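Local coordinates for putative gdp-fucose protein o-fucosyltransferase 1 (Caenorhabditis elegans, PDB 3ZY2) that is a putative glycosyltransferase of the GT-B clan, modelled with guanosine-5'-diphosphate bound in a pocket of the fold, at residues A[46-49]-A[54-57]; A[282-287]-A[319-324]; A[308-311]-A[316-319]; A[326-331]-A[338-343]. All coordinates share one frame; numbering follows the deposited sequence.

Interaction 1: A[46-49]-A[54-57]; sequences FIEF and TKMI
Glu48 OE1 is gripped by a water that donates to it across 2.6 Å and by NE2 of His51, which lies in the turn joining the two strands of this beta hairpin. The same water accepts from Lys55 NZ at 2.8 Å, linking opposite charges whose nearest atoms, Glu48 OE1 and Lys55 NZ, stay 4.7 Å apart. Beneath this bridge runs an antiparallel backbone ladder. Glu48 and Lys55 form one hydrogen-bonded pair, in which Glu48 N reaches Lys55 O at 2.9 Å along an almost straight line (171°), and Phe46 and Ile57 form the other, with Ile47 and Met56 as the non-hydrogen-bonded pair between them.

The lysine chain, trans at every bond, runs alongside the glutamate. Ile57 crosses Glu48 at about a right angle, its CD1 lying 3.6 Å from Glu48 CD. With OE2 bonded to Tyr316 OH, both carboxylate oxygens have partners, which should limit the rotation of the group.

On the other face Met56 bends at chi2 and chi3 and brings CE to 4.0 Å from Ile47 CG1, while Tyr125 of helix 122-128 touches both residues. At the turn end packing is tight: Ile47 CG2 lies 3.5 Å from Thr54 CG2 and also sits over one face of the Phe49 ring, offset toward its rim.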
loop_
_atom_site.group_PDB
_atom_site.type_symbol
_atom_site.label_atom_id
_atom_site.label_comp_id
_atom_site.label_asym_id
_atom_site.label_seq_id
_atom_site.Cartn_x
_atom_site.Cartn_y
_atom_site.Cartn_z
ATOM N N PHE A 46 19.585 -3.905 8.744
ATOM C CA PHE A 46 19.045 -2.578 9.067
ATOM C C PHE A 46 19.635 -1.519 8.165
ATOM O O PHE A 46 20.575 -1.790 7.443
ATOM C CB PHE A 46 19.266 -2.264 10.555
ATOM C CG PHE A 46 18.480 -3.176 11.454
ATOM C CD1 PHE A 46 17.110 -2.951 11.613
ATOM C CD2 PHE A 46 19.087 -4.257 12.110
ATOM C CE1 PHE A 46 16.320 -3.790 12.442
ATOM C CE2 PHE A 46 18.283 -5.112 12.944
ATOM C CZ PHE A 46 16.919 -4.856 13.099
ATOM N N ILE A 47 19.052 -0.333 8.184
ATOM C CA ILE A 47 19.380 0.667 7.192
ATOM C C ILE A 47 19.737 1.975 7.866
ATOM O O ILE A 47 19.008 2.455 8.729
ATOM C CB ILE A 47 18.198 0.856 6.217
ATOM C CG1 ILE A 47 17.851 -0.474 5.521
ATOM C CG2 ILE A 47 18.567 1.887 5.148
ATOM C CD1 ILE A 47 16.653 -0.424 4.584
ATOM N N GLU A 48 20.869 2.554 7.447
ATOM C CA GLU A 48 21.336 3.869 7.909
ATOM C C GLU A 48 21.323 4.838 6.757
ATOM O O GLU A 48 21.761 4.497 5.664
ATOM C CB GLU A 48 22.754 3.761 8.468
ATOM C CG GLU A 48 22.812 3.122 9.845
ATOM C CD GLU A 48 24.217 3.045 10.385
ATOM O OE1 GLU A 48 25.180 3.535 9.745
ATOM O OE2 GLU A 48 24.396 2.474 11.459
ATOM N N PHE A 49 20.855 6.050 7.003
ATOM C CA PHE A 49 20.786 7.061 5.962
ATOM C C PHE A 49 21.755 8.224 6.126
ATOM O O PHE A 49 21.889 9.036 5.195
ATOM C CB PHE A 49 19.367 7.615 5.854
ATOM C CG PHE A 49 18.347 6.603 5.447
ATOM C CD1 PHE A 49 18.246 6.164 4.139
ATOM C CD2 PHE A 49 17.468 6.089 6.395
ATOM C CE1 PHE A 49 17.282 5.227 3.775
ATOM C CE2 PHE A 49 16.493 5.149 6.046
ATOM C CZ PHE A 49 16.397 4.719 4.735
ATOM N N THR A 54 22.952 5.228 1.177
ATOM C CA THR A 54 22.238 4.344 2.105
ATOM C C THR A 54 23.193 3.191 2.466
ATOM O O THR A 54 23.920 2.677 1.602
ATOM C CB THR A 54 20.957 3.869 1.409
ATOM O OG1 THR A 54 20.128 5.013 1.158
ATOM C CG2 THR A 54 20.168 2.871 2.236
ATOM N N LYS A 55 23.206 2.805 3.738
ATOM C CA LYS A 55 24.135 1.793 4.202
ATOM C C LYS A 55 23.371 0.681 4.910
ATOM O O LYS A 55 22.526 0.966 5.754
ATOM C CB LYS A 55 25.148 2.421 5.159
ATOM C CG LYS A 55 26.248 1.470 5.591
ATOM C CD LYS A 55 27.148 2.117 6.615
ATOM C CE LYS A 55 28.266 1.166 7.012
ATOM N NZ LYS A 55 29.175 1.751 8.035
ATOM N N MET A 56 23.693 -0.568 4.572
ATOM C CA MET A 56 23.057 -1.743 5.196
ATOM C C MET A 56 23.890 -2.296 6.295
ATOM O O MET A 56 25.088 -2.548 6.088
ATOM C CB MET A 56 22.990 -2.901 4.225
ATOM C CG MET A 56 22.601 -2.637 2.878
ATOM S SD MET A 56 20.895 -2.592 3.218
ATOM C CE MET A 56 20.715 -0.953 2.726
ATOM N N ILE A 57 23.236 -2.589 7.426
ATOM C CA ILE A 57 23.928 -3.049 8.617
ATOM C C ILE A 57 23.457 -4.466 8.957
ATOM O O ILE A 57 22.277 -4.687 9.111
ATOM C CB ILE A 57 23.611 -2.096 9.815
ATOM C CG1 ILE A 57 23.783 -0.599 9.454
ATOM C CG2 ILE A 57 24.388 -2.528 11.063
ATOM C CD1 ILE A 57 25.187 -0.139 9.001
HETATM O O HOH W 1 27.787 3.169 9.997
#

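Interaction 2: A[282-287]-A[319-324]; sequences SVFVAS and LAIMGR. With GDP (guanosine-5'-diphosphate), chain C.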
loop_
_atom_site.group_PDB
_atom_site.type_symbol
_atom_site.label_atom_id
_atom_site.label_comp_id
_atom_site.label_asym_id
_atom_site.label_seq_id
_atom_site.Cartn_x
_atom_site.Cartn_y
_atom_site.Cartn_z
ATOM N N SER A 282 24.753 11.305 38.322
ATOM C CA SER A 282 25.116 11.748 36.993
ATOM C C SER A 282 23.906 11.661 36.075
ATOM O O SER A 282 22.886 11.025 36.414
ATOM C CB SER A 282 26.264 10.889 36.429
ATOM O OG SER A 282 25.829 9.571 36.134
ATOM N N VAL A 283 24.040 12.302 34.910
ATOM C CA VAL A 283 23.027 12.278 33.860
ATOM C C VAL A 283 23.698 11.908 32.535
ATOM O O VAL A 283 24.814 12.358 32.239
ATOM C CB VAL A 283 22.287 13.655 33.745
ATOM C CG1 VAL A 283 21.409 13.703 32.479
ATOM C CG2 VAL A 283 21.466 13.920 35.014
ATOM N N PHE A 284 23.032 11.043 31.784
ATOM C CA PHE A 284 23.444 10.718 30.427
ATOM C C PHE A 284 22.452 11.320 29.451
ATOM O O PHE A 284 21.236 11.190 29.627
ATOM C CB PHE A 284 23.494 9.204 30.229
ATOM C CG PHE A 284 23.794 8.803 28.815
ATOM C CD1 PHE A 284 25.080 8.988 28.269
ATOM C CD2 PHE A 284 22.790 8.261 28.015
ATOM C CE1 PHE A 284 25.375 8.597 26.964
ATOM C CE2 PHE A 284 23.076 7.868 26.694
ATOM C CZ PHE A 284 24.378 8.065 26.170
ATOM N N VAL A 285 22.972 11.934 28.392
ATOM C CA VAL A 285 22.108 12.495 27.349
ATOM C C VAL A 285 22.407 11.859 25.990
ATOM O O VAL A 285 23.562 11.887 25.512
ATOM C CB VAL A 285 22.337 14.017 27.186
ATOM C CG1 VAL A 285 21.435 14.589 26.064
ATOM C CG2 VAL A 285 22.126 14.775 28.505
ATOM N N ALA A 286 21.353 11.329 25.373
ATOM C CA ALA A 286 21.395 10.888 23.967
ATOM C C ALA A 286 20.555 11.884 23.180
ATOM O O ALA A 286 19.453 12.220 23.578
ATOM C CB ALA A 286 20.807 9.474 23.818
ATOM N N SER A 287 21.104 12.394 22.079
ATOM C CA SER A 287 20.372 13.336 21.242
ATOM C C SER A 287 20.737 13.146 19.773
ATOM O O SER A 287 21.846 12.719 19.451
ATOM C CB SER A 287 20.646 14.784 21.680
ATOM O OG SER A 287 19.818 15.679 20.922
ATOM N N LEU A 319 21.345 3.799 22.772
ATOM C CA LEU A 319 20.180 2.999 23.165
ATOM C C LEU A 319 20.527 2.013 24.291
ATOM O O LEU A 319 19.754 1.831 25.260
ATOM C CB LEU A 319 19.636 2.223 21.945
ATOM C CG LEU A 319 18.918 3.110 20.909
ATOM C CD1 LEU A 319 18.763 2.318 19.635
ATOM C CD2 LEU A 319 17.543 3.566 21.406
ATOM N N ALA A 320 21.669 1.339 24.148
ATOM C CA ALA A 320 22.092 0.359 25.134
ATOM C C ALA A 320 22.317 1.014 26.501
ATOM O O ALA A 320 21.883 0.478 27.527
ATOM C CB ALA A 320 23.354 -0.357 24.648
ATOM N N ILE A 321 22.985 2.167 26.511
ATOM C CA ILE A 321 23.226 2.902 27.770
ATOM C C ILE A 321 21.909 3.284 28.424
ATOM O O ILE A 321 21.734 3.126 29.614
ATOM C CB ILE A 321 24.120 4.142 27.544
ATOM C CG1 ILE A 321 25.550 3.699 27.177
ATOM C CG2 ILE A 321 24.157 5.056 28.800
ATOM C CD1 ILE A 321 26.370 4.794 26.572
ATOM N N MET A 322 20.967 3.790 27.631
ATOM C CA MET A 322 19.676 4.188 28.193
ATOM C C MET A 322 18.935 2.980 28.741
ATOM O O MET A 322 18.207 3.106 29.731
ATOM C CB MET A 322 18.844 4.946 27.142
ATOM C CG MET A 322 19.481 6.292 26.719
ATOM S SD MET A 322 18.422 7.370 25.710
ATOM C CE MET A 322 18.709 6.535 24.155
ATOM N N GLY A 323 19.096 1.811 28.114
ATOM C CA GLY A 323 18.433 0.591 28.620
ATOM C C GLY A 323 19.004 0.162 29.965
ATOM O O GLY A 323 18.303 -0.503 30.763
ATOM N N ARG A 324 20.252 0.561 30.243
ATOM C CA ARG A 324 20.954 0.199 31.495
ATOM C C ARG A 324 20.807 1.220 32.614
ATOM O O ARG A 324 21.241 0.959 33.749
ATOM C CB ARG A 324 22.447 -0.006 31.216
ATOM C CG ARG A 324 22.681 -1.211 30.307
ATOM C CD ARG A 324 24.166 -1.401 29.957
ATOM N NE ARG A 324 24.868 -2.000 31.074
ATOM C CZ ARG A 324 24.986 -3.313 31.296
ATOM N NH1 ARG A 324 24.465 -4.215 30.465
ATOM N NH2 ARG A 324 25.636 -3.729 32.375
HETATM P PB GDP C . 11.815 8.646 15.504
HETATM O O1B GDP C . 12.560 9.202 16.661
HETATM O O2B GDP C . 10.597 7.668 15.495
HETATM O O3B GDP C . 12.250 9.254 14.036
HETATM O O3A GDP C . 13.102 7.506 15.488
HETATM P PA GDP C . 13.745 6.721 14.103
HETATM O O1A GDP C . 14.911 5.992 15.174
HETATM O O2A GDP C . 12.997 6.029 13.250
HETATM O "O5'" GDP C . 14.241 8.323 13.467
HETATM C "C5'" GDP C . 15.135 8.511 14.380
HETATM C "C4'" GDP C . 16.408 8.901 14.185
HETATM O "O4'" GDP C . 17.160 10.043 14.269
HETATM C "C3'" GDP C . 17.105 7.864 14.791
HETATM O "O3'" GDP C . 17.604 6.347 14.109
HETATM C "C2'" GDP C . 19.250 8.323 14.797
HETATM O "O2'" GDP C . 19.589 8.048 13.511
HETATM C "C1'" GDP C . 18.729 9.730 15.032
HETATM N N9 GDP C . 18.553 9.834 16.301
HETATM C C8 GDP C . 16.979 10.107 17.185
HETATM N N7 GDP C . 17.694 10.077 18.265
HETATM C C5 GDP C . 18.939 9.916 18.482
HETATM C C6 GDP C . 20.249 9.809 19.620
HETATM O O6 GDP C . 19.793 9.935 20.659
HETATM N N1 GDP C . 21.131 9.649 19.023
HETATM C C2 GDP C . 21.633 9.510 17.895
HETATM N N2 GDP C . 22.554 9.362 17.542
HETATM N N3 GDP C . 20.827 9.535 16.539
HETATM C C4 GDP C . 19.474 9.751 16.992
#
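Met322 of helix 315-324 reaches across to Phe284 and Ala286 of strand 282-287, and each step of its side chain has its own neighbour. CB packs beside Val340 of the next helix. CG arrives at the edge of the Phe284 ring, in its plane, 3.9 Å from CE2. SD then passes over to Ala286, 3.7 Å from its CB, and a bend about the CG-SD bond (chi3 -80°) keeps the terminal CE against the same alanine, 3.6 Å from that CB. The methionine therefore spans two successive inward-pointing positions of the strand, between which Val285 faces the other way.

The setting is a Rossmann-like domain, one of the two that make up a GT-B fold: strand 282-287 belongs to a parallel five-stranded sheet, and helix 315-324 packs on it with the segment axes 9.2 Å apart and running at 143°. No hydrogen bond crosses this interface.

Phe284 swings its ring toward the helix, the ring leaning along the carbonyl side of its own residue, and offers one face to Ile321. The CG2 methyl of Ile321 sits 3.6 Å from the ring centroid and only 14° off the normal, a CH-pi contact over the middle of the ring, while its CD1 approaches CZ at the far end. Beyond Ala286 the strand enters the guanosine-5'-diphosphate pocket. Ser287 N, which is hydrogen-bonded to Asp313 OD2, lies 3.1 Å from O6 of the ligand, and Ala286 CB is 3.3 Å from that same oxygen.

Interaction 3: A[308-311]-A[316-319]; sequences HRQE and YTSL
The backbones of Gln310 and Ser318 stand well apart, 7.7 Å between their CA atoms, so the gap is bridged by the long side chain of Gln310. This is a beta-alpha connection of the Rossmann-like domain, where the chain leaves strand 307-308 and turns into helix 315-324.

Gln310 extends toward the helix and crosses Thr317 at about a right angle, its CD 3.9 Å from Thr317 CG2. The end of the amide lies between that methyl and the hydroxyl of Ser318, with Gln310 CD 4.2 Å from Ser318 OG. Ser318 OG is hydrogen-bonded to Asp313 OD1. Since Asp313 OD1 is also hydrogen-bonded to guanosine-5'-diphosphate, the serine acts as a second-shell residue to the pocket. Phe284 of the sheet touches both Gln310 and Ser318, and Phe204 of helix 195-208 touches the glutamine.

The loop is braced from within by Arg309, whose side-on grip converges on a single oxygen: NE at 2.9 Å and NH2 at 3.0 Å from Gln310 O, NH2 in the carbonyl plane and NE 48° above it.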
loop_
_atom_site.group_PDB
_atom_site.type_symbol
_atom_site.label_atom_id
_atom_site.label_comp_id
_atom_site.label_asym_id
_atom_site.label_seq_id
_atom_site.Cartn_x
_atom_site.Cartn_y
_atom_site.Cartn_z
ATOM N N HIS A 308 26.543 13.982 30.723
ATOM C CA HIS A 308 27.594 13.441 29.875
ATOM C C HIS A 308 26.971 12.882 28.607
ATOM O O HIS A 308 25.843 12.381 28.616
ATOM C CB HIS A 308 28.338 12.304 30.591
ATOM C CG HIS A 308 28.932 12.682 31.907
ATOM N ND1 HIS A 308 28.198 12.734 33.072
ATOM C CD2 HIS A 308 30.203 12.994 32.249
ATOM C CE1 HIS A 308 28.992 13.074 34.071
ATOM N NE2 HIS A 308 30.212 13.230 33.599
ATOM N N ARG A 309 27.728 12.965 27.509
ATOM C CA ARG A 309 27.298 12.418 26.237
ATOM C C ARG A 309 28.468 11.675 25.617
ATOM O O ARG A 309 29.623 11.889 26.018
ATOM C CB ARG A 309 26.904 13.549 25.293
ATOM C CG ARG A 309 27.999 14.600 25.132
ATOM C CD ARG A 309 27.773 15.426 23.872
ATOM N NE ARG A 309 27.870 14.596 22.670
ATOM C CZ ARG A 309 27.904 15.079 21.429
ATOM N NH1 ARG A 309 27.827 16.389 21.212
ATOM N NH2 ARG A 309 28.014 14.242 20.402
ATOM N N GLN A 310 28.154 10.804 24.656
ATOM C CA GLN A 310 29.180 10.201 23.793
ATOM C C GLN A 310 29.577 11.171 22.681
ATOM O O GLN A 310 28.725 11.877 22.142
ATOM C CB GLN A 310 28.627 8.931 23.149
ATOM C CG GLN A 310 28.194 7.847 24.098
ATOM C CD GLN A 310 27.900 6.592 23.342
ATOM O OE1 GLN A 310 26.907 6.513 22.619
ATOM N NE2 GLN A 310 28.775 5.611 23.471
ATOM N N GLU A 311 30.859 11.195 22.344
ATOM C CA GLU A 311 31.344 12.022 21.225
ATOM C C GLU A 311 32.199 11.170 20.302
ATOM O O GLU A 311 33.306 10.797 20.693
ATOM C CB GLU A 311 32.168 13.219 21.716
ATOM C CG GLU A 311 31.348 14.358 22.314
ATOM C CD GLU A 311 32.202 15.431 22.934
ATOM O OE1 GLU A 311 32.818 16.207 22.169
ATOM O OE2 GLU A 311 32.262 15.504 24.187
ATOM N N TYR A 316 23.450 3.286 18.605
ATOM C CA TYR A 316 23.122 1.976 19.174
ATOM C C TYR A 316 23.650 1.871 20.589
ATOM O O TYR A 316 22.949 1.371 21.489
ATOM C CB TYR A 316 23.641 0.839 18.285
ATOM C CG TYR A 316 23.281 1.045 16.837
ATOM C CD1 TYR A 316 21.954 0.885 16.391
ATOM C CD2 TYR A 316 24.257 1.447 15.904
ATOM C CE1 TYR A 316 21.603 1.108 15.040
ATOM C CE2 TYR A 316 23.904 1.662 14.551
ATOM C CZ TYR A 316 22.577 1.488 14.137
ATOM O OH TYR A 316 22.171 1.686 12.816
ATOM N N THR A 317 24.861 2.362 20.788
ATOM C CA THR A 317 25.458 2.371 22.118
ATOM C C THR A 317 24.644 3.309 23.008
ATOM O O THR A 317 24.408 2.985 24.175
ATOM C CB THR A 317 26.946 2.733 22.104
ATOM O OG1 THR A 317 27.640 1.786 21.265
ATOM C CG2 THR A 317 27.530 2.669 23.509
ATOM N N SER A 318 24.124 4.401 22.450
ATOM C CA SER A 318 23.227 5.279 23.238
ATOM C C SER A 318 21.984 4.530 23.683
ATOM O O SER A 318 21.584 4.642 24.838
ATOM C CB SER A 318 22.829 6.553 22.490
ATOM O OG SER A 318 23.935 7.446 22.418
ATOM N N LEU A 319 21.345 3.799 22.772
ATOM C CA LEU A 319 20.180 2.999 23.165
ATOM C C LEU A 319 20.527 2.013 24.291
ATOM O O LEU A 319 19.754 1.831 25.260
ATOM C CB LEU A 319 19.636 2.223 21.945
ATOM C CG LEU A 319 18.918 3.110 20.909
ATOM C CD1 LEU A 319 18.763 2.318 19.635
ATOM C CD2 LEU A 319 17.543 3.566 21.406
#

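Interaction 4: A[326-331]-A[338-343]; sequences DLFVGN and HIVKRE
Phe328 and Val340 make almost the whole of this contact, with Lys341 adding a little at one side. The phenylalanine leaves strand 327-330 with CG beside the carbonyl carbon (chi1 168°), and the ring crosses the gap to helix 335-346. There CG1 of Val340 stands 3.5 Å from the ring centroid and 10° off the normal. The methyl lies over the middle of the face in a CH-pi contact, its bond to CB running along the ring, so that CB too sits over the CE2-CZ side: Val340 CB is 3.7 Å from Phe328 CZ, and CG2 comes to 4.1 Å from that atom.

The opposite face of the ring is taken by the strand itself. Gly330 N lies 3.7 Å above the ring plane, over its centre; with no side chain on Gly330, the ring can lean forward over its own strand. The ring is thus sandwiched between a backbone nitrogen and a methyl, which should restrict its tilt.

Lys341 takes part mainly through its backbone, N being 4.2 Å from Phe328 CE2. Its side chain bends at chi2 and chi4 and leads away to a salt bridge with Asp345.

The contact belongs to the beta-alpha-beta unit of strand 327-330, helix 335-346 and strand 354-356, in the same parallel sheet as strand 213-218, which pairs with 327-330. From helix 315-324, Met322 touches Phe328 and Leu319 touches Val340; Lys341 rests on Ser354 and Phe356 of strand 354-356, and on another side of the helix Ile339 meets Phe20 and Val24 of helix 20-37.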
loop_
_atom_site.group_PDB
_atom_site.type_symbol
_atom_site.label_atom_id
_atom_site.label_comp_id
_atom_site.label_asym_id
_atom_site.label_seq_id
_atom_site.Cartn_x
_atom_site.Cartn_y
_atom_site.Cartn_z
ATOM N N ASP A 326 19.520 3.824 35.598
ATOM C CA ASP A 326 18.669 3.652 36.777
ATOM C C ASP A 326 17.288 4.214 36.527
ATOM O O ASP A 326 16.310 3.634 36.997
ATOM C CB ASP A 326 19.351 4.255 37.996
ATOM C CG ASP A 326 20.690 3.580 38.288
ATOM O OD1 ASP A 326 21.714 3.944 37.642
ATOM O OD2 ASP A 326 20.725 2.647 39.144
ATOM N N LEU A 327 17.196 5.309 35.786
ATOM C CA LEU A 327 15.915 5.889 35.352
ATOM C C LEU A 327 16.101 6.435 33.942
ATOM O O LEU A 327 17.109 7.077 33.669
ATOM C CB LEU A 327 15.465 7.028 36.271
ATOM C CG LEU A 327 14.173 7.738 35.824
ATOM C CD1 LEU A 327 12.970 6.784 35.929
ATOM C CD2 LEU A 327 13.925 9.001 36.633
ATOM N N PHE A 328 15.157 6.143 33.053
ATOM C CA PHE A 328 15.134 6.653 31.686
ATOM C C PHE A 328 13.995 7.655 31.572
ATOM O O PHE A 328 12.884 7.360 32.001
ATOM C CB PHE A 328 14.882 5.509 30.712
ATOM C CG PHE A 328 14.549 5.954 29.291
ATOM C CD1 PHE A 328 15.411 6.779 28.563
ATOM C CD2 PHE A 328 13.384 5.513 28.682
ATOM C CE1 PHE A 328 15.081 7.144 27.261
ATOM C CE2 PHE A 328 13.065 5.899 27.372
ATOM C CZ PHE A 328 13.928 6.704 26.656
ATOM N N VAL A 329 14.299 8.840 31.036
ATOM C CA VAL A 329 13.243 9.812 30.643
ATOM C C VAL A 329 13.301 9.963 29.133
ATOM O O VAL A 329 14.299 10.454 28.589
ATOM C CB VAL A 329 13.380 11.196 31.327
ATOM C CG1 VAL A 329 12.111 12.046 31.066
ATOM C CG2 VAL A 329 13.600 11.047 32.825
ATOM N N GLY A 330 12.246 9.518 28.453
ATOM C CA GLY A 330 12.227 9.559 26.995
ATOM C C GLY A 330 11.269 10.552 26.393
ATOM O O GLY A 330 10.625 11.326 27.122
ATOM N N ASN A 331 11.195 10.488 25.069
ATOM C CA ASN A 331 10.229 11.243 24.292
ATOM C C ASN A 331 9.142 10.280 23.867
ATOM O O ASN A 331 9.402 9.307 23.158
ATOM C CB ASN A 331 10.915 11.848 23.077
ATOM C CG ASN A 331 9.993 12.725 22.303
ATOM O OD1 ASN A 331 8.982 12.248 21.788
ATOM N ND2 ASN A 331 10.289 14.021 22.252
ATOM N N HIS A 338 11.067 4.521 22.045
ATOM C CA HIS A 338 10.182 3.354 22.286
ATOM C C HIS A 338 11.011 2.074 22.383
ATOM O O HIS A 338 10.695 1.185 23.177
ATOM C CB HIS A 338 9.103 3.262 21.194
ATOM C CG HIS A 338 7.900 2.414 21.532
ATOM N ND1 HIS A 338 7.657 1.795 22.747
ATOM C CD2 HIS A 338 6.838 2.122 20.747
ATOM C CE1 HIS A 338 6.496 1.153 22.680
ATOM N NE2 HIS A 338 5.991 1.325 21.475
ATOM N N ILE A 339 12.106 2.005 21.623
ATOM C CA ILE A 339 13.050 0.888 21.768
ATOM C C ILE A 339 13.504 0.779 23.232
ATOM O O ILE A 339 13.476 -0.305 23.825
ATOM C CB ILE A 339 14.305 1.089 20.880
ATOM C CG1 ILE A 339 13.941 0.903 19.405
ATOM C CG2 ILE A 339 15.370 0.048 21.308
ATOM C CD1 ILE A 339 15.060 1.326 18.462
ATOM N N VAL A 340 13.895 1.908 23.815
ATOM C CA VAL A 340 14.401 1.906 25.189
ATOM C C VAL A 340 13.291 1.493 26.160
ATOM O O VAL A 340 13.523 0.676 27.049
ATOM C CB VAL A 340 14.927 3.275 25.630
ATOM C CG1 VAL A 340 15.526 3.171 27.035
ATOM C CG2 VAL A 340 15.977 3.804 24.673
ATOM N N LYS A 341 12.108 2.085 26.008
ATOM C CA LYS A 341 10.971 1.768 26.884
ATOM C C LYS A 341 10.678 0.268 26.871
ATOM O O LYS A 341 10.549 -0.344 27.946
ATOM C CB LYS A 341 9.722 2.552 26.436
ATOM C CG LYS A 341 8.468 2.259 27.255
ATOM C CD LYS A 341 8.715 2.562 28.739
ATOM C CE LYS A 341 7.427 2.725 29.549
ATOM N NZ LYS A 341 6.498 1.545 29.453
ATOM N N ARG A 342 10.598 -0.335 25.683
ATOM C CA ARG A 342 10.329 -1.776 25.580
ATOM C C ARG A 342 11.442 -2.645 26.169
ATOM O O ARG A 342 11.167 -3.690 26.791
ATOM C CB ARG A 342 10.085 -2.175 24.120
ATOM C CG ARG A 342 8.824 -1.546 23.545
ATOM C CD ARG A 342 8.497 -2.090 22.151
ATOM N NE ARG A 342 9.609 -1.924 21.214
ATOM C CZ ARG A 342 9.584 -1.118 20.158
ATOM N NH1 ARG A 342 8.516 -0.372 19.891
ATOM N NH2 ARG A 342 10.632 -1.089 19.347
ATOM N N GLU A 343 12.687 -2.224 25.968
ATOM C CA GLU A 343 13.803 -2.975 26.525
ATOM C C GLU A 343 13.722 -2.930 28.047
ATOM O O GLU A 343 13.850 -3.961 28.736
ATOM C CB GLU A 343 15.143 -2.428 26.011
ATOM C CG GLU A 343 16.316 -3.220 26.625
ATOM C CD GLU A 343 17.665 -2.931 25.988
ATOM O OE1 GLU A 343 17.671 -2.379 24.878
ATOM O OE2 GLU A 343 18.696 -3.308 26.590
#

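How the interactions relate
From the N terminus, interaction 1 comes first and closes a four-residue turn. The chain then runs on to 282-287, where interaction 2 opens a longer loop that ends on helix 315-324. Interaction 3 falls within that span and ends on the same helix, sharing Leu319; strand pairing between Val283, Val285 and His308 joins the two contacts. Interaction 4 follows in series, fastening the next strand to the next helix, and the helix that carries interactions 2 and 3 packs on helix 335-346. One parallel sheet thus gathers interactions 2 to 4, while the hairpin reaches this group at interaction 3 alone, through the tyrosine of helix 315-324.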